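Local coordinates for enoyl-CoA hydratase subunit II (Geobacillus kaustophilus, PDB 2EJ5) that probably catalyses the hydration of enoyl-CoA thioesters in phenylacetic acid catabolism, as a member of the enoyl-CoA hydratase/isomerase (crotonase) family, at the interface of chains A and B. Coordinates in Å, arbitrary orientation; residue numbers count along the deposited sequence, not the author numbering. Chains: chain A/B, Enoyl-CoA hydratase subunit II.

The interface of chains A and B. Residues chain A 117-118, 207-208, 211; chain B 143, 147, 152, 155-156, 159-160.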
loop_
_atom_site.group_PDB
_atom_site.type_symbol
_atom_site.label_atom_id
_atom_site.label_comp_id
_atom_site.label_asym_id
_atom_site.label_seq_id
_atom_site.Cartn_x
_atom_site.Cartn_y
_atom_site.Cartn_z
ATOM N N ASP A 117 8.028 7.208 12.842
ATOM C CA ASP A 117 7.916 7.891 11.536
ATOM C C ASP A 117 9.104 7.599 10.613
ATOM O O ASP A 117 8.939 7.516 9.372
ATOM C CB ASP A 117 7.798 9.419 11.723
ATOM C CG ASP A 117 6.663 9.803 12.651
ATOM O OD1 ASP A 117 5.519 9.326 12.433
ATOM O OD2 ASP A 117 6.906 10.602 13.586
ATOM N N PHE A 118 10.289 7.485 11.202
ATOM C CA PHE A 118 11.518 7.164 10.476
ATOM C C PHE A 118 12.228 6.058 11.229
ATOM O O PHE A 118 12.110 5.990 12.478
ATOM C CB PHE A 118 12.443 8.392 10.424
ATOM C CG PHE A 118 11.811 9.620 9.814
ATOM C CD1 PHE A 118 11.805 9.799 8.416
ATOM C CD2 PHE A 118 11.244 10.601 10.617
ATOM C CE1 PHE A 118 11.244 10.922 7.824
ATOM C CE2 PHE A 118 10.682 11.743 10.038
ATOM C CZ PHE A 118 10.686 11.911 8.629
ATOM N N ILE A 207 0.756 17.142 9.378
ATOM C CA ILE A 207 0.866 16.095 8.358
ATOM C C ILE A 207 0.686 14.689 8.967
ATOM O O ILE A 207 0.026 13.814 8.341
ATOM C CB ILE A 207 2.132 16.213 7.461
ATOM C CG1 ILE A 207 3.331 15.572 8.112
ATOM C CG2 ILE A 207 2.353 17.623 6.945
ATOM C CD1 ILE A 207 3.487 14.144 7.614
ATOM N N LYS A 208 1.203 14.458 10.168
ATOM C CA LYS A 208 0.917 13.201 10.849
ATOM C C LYS A 208 -0.585 13.046 11.131
ATOM O O LYS A 208 -1.136 11.934 11.052
ATOM C CB LYS A 208 1.720 13.133 12.144
ATOM C CG LYS A 208 3.166 12.793 11.926
ATOM C CD LYS A 208 3.963 12.817 13.217
ATOM C CE LYS A 208 3.612 11.583 14.133
ATOM N NZ LYS A 208 4.771 11.086 14.980
ATOM N N LEU A 211 -2.104 12.114 7.839
ATOM C CA LEU A 211 -1.810 10.716 7.472
ATOM C C LEU A 211 -2.726 9.739 8.206
ATOM O O LEU A 211 -3.121 8.738 7.645
ATOM C CB LEU A 211 -0.332 10.351 7.700
ATOM C CG LEU A 211 0.619 10.972 6.634
ATOM C CD1 LEU A 211 2.032 10.809 7.062
ATOM C CD2 LEU A 211 0.408 10.365 5.181
ATOM N N LEU B 143 -1.822 13.842 0.549
ATOM C CA LEU B 143 -1.636 12.783 1.515
ATOM C C LEU B 143 -2.716 11.701 1.496
ATOM O O LEU B 143 -2.634 10.732 2.244
ATOM C CB LEU B 143 -1.439 13.374 2.922
ATOM C CG LEU B 143 -0.205 14.286 3.048
ATOM C CD1 LEU B 143 -0.234 14.912 4.458
ATOM C CD2 LEU B 143 1.083 13.570 2.800
ATOM N N PRO B 147 0.324 8.019 0.116
ATOM C CA PRO B 147 0.588 6.715 0.742
ATOM C C PRO B 147 -0.042 5.552 -0.028
ATOM O O PRO B 147 0.450 4.417 0.104
ATOM C CB PRO B 147 -0.071 6.817 2.116
ATOM C CG PRO B 147 -0.425 8.251 2.300
ATOM C CD PRO B 147 -0.528 8.873 0.950
ATOM N N ARG B 152 3.200 4.233 3.777
ATOM C CA ARG B 152 3.185 5.335 4.757
ATOM C C ARG B 152 4.537 5.975 4.937
ATOM O O ARG B 152 4.624 7.205 5.111
ATOM C CB ARG B 152 2.652 4.862 6.129
ATOM C CG ARG B 152 2.749 5.944 7.276
ATOM C CD ARG B 152 2.039 5.414 8.555
ATOM N NE ARG B 152 1.302 6.384 9.389
ATOM C CZ ARG B 152 0.115 6.922 9.108
ATOM N NH1 ARG B 152 -0.474 6.676 7.942
ATOM N NH2 ARG B 152 -0.492 7.731 9.971
ATOM N N ALA B 155 5.715 8.204 2.102
ATOM C CA ALA B 155 4.875 9.388 2.003
ATOM C C ALA B 155 5.258 10.407 3.078
ATOM O O ALA B 155 5.299 11.597 2.796
ATOM C CB ALA B 155 3.356 9.039 2.117
ATOM N N LEU B 156 5.494 9.925 4.301
ATOM C CA LEU B 156 5.905 10.802 5.415
ATOM C C LEU B 156 7.292 11.447 5.126
ATOM O O LEU B 156 7.484 12.642 5.339
ATOM C CB LEU B 156 5.863 10.026 6.737
ATOM C CG LEU B 156 6.035 10.906 7.982
ATOM C CD1 LEU B 156 5.241 10.384 9.168
ATOM C CD2 LEU B 156 7.515 11.006 8.275
ATOM N N ALA B 159 6.709 14.156 2.482
ATOM C CA ALA B 159 6.017 15.280 3.094
ATOM C C ALA B 159 6.846 16.021 4.128
ATOM O O ALA B 159 6.684 17.233 4.271
ATOM C CB ALA B 159 4.686 14.833 3.751
ATOM N N VAL B 160 7.680 15.308 4.884
ATOM C CA VAL B 160 8.318 15.908 6.055
ATOM C C VAL B 160 9.664 16.478 5.697
ATOM O O VAL B 160 9.974 17.627 6.050
ATOM C CB VAL B 160 8.386 14.937 7.301
ATOM C CG1 VAL B 160 9.349 15.442 8.408
ATOM C CG2 VAL B 160 6.996 14.702 7.850
#
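B:Leu156 and A:Leu211 pack against each other at about a right angle, each reaching into the partner chain, and their meeting illustrates how two leucines can organise an apolar subunit contact. B:Leu156 carries its CG anti to the backbone N (chi1 -170°), which brings its branched end across to chain A, where CD1 and CD2 find mainly A:Asp117 and A:Phe118. CD2 sits over the face of the A:Phe118 ring near its far end, 3.3 Å from CZ, while CD1 lies against A:Asp117, 3.7 Å from its CB and near the carboxylate oxygen OD1. B:Val160 instead meets the edge: its CG1 lies in the plane of the A:Phe118 ring, 3.8 Å from CZ. The other methyl of B:Val160, CG2, meets CD1 of A:Ile207 at 3.6 Å, the two side chains crossing nearly perpendicularly.

A:Leu211 divides its branches similarly. Its CD1 touches B:Leu156, and its CD2 enters the corner between CG of B:Pro147, 3.7 Å away, and CD2 of B:Leu143. Over its CB lies the guanidinium of B:Arg152, whose chain is extended until it bends at chi3 (-144°). The NH1 of that group points in its own plane towards the backbone O of A:Leu211, a weak hydrogen bond of 3.4 Å. An alanine in place of B:Arg152 would probably leave this carbonyl without its cross-chain donor and uncover the CB of A:Leu211.

Behind the first shell, A:Asp117 OD2 accepts from A:Lys208 NZ at 2.6 Å through its syn lone pair, in a salt bridge within chain A that helps to fix the carboxylate beside B:Leu156.

In the fold, helix 201-216 of chain A, together with the start of strand 118-122 and the residue before it, faces helices 142-150 and 152-161 of chain B. The patch is one part of a contact without exact two-fold symmetry, within a deposited trimer consistent with the trimeric units common among crotonases.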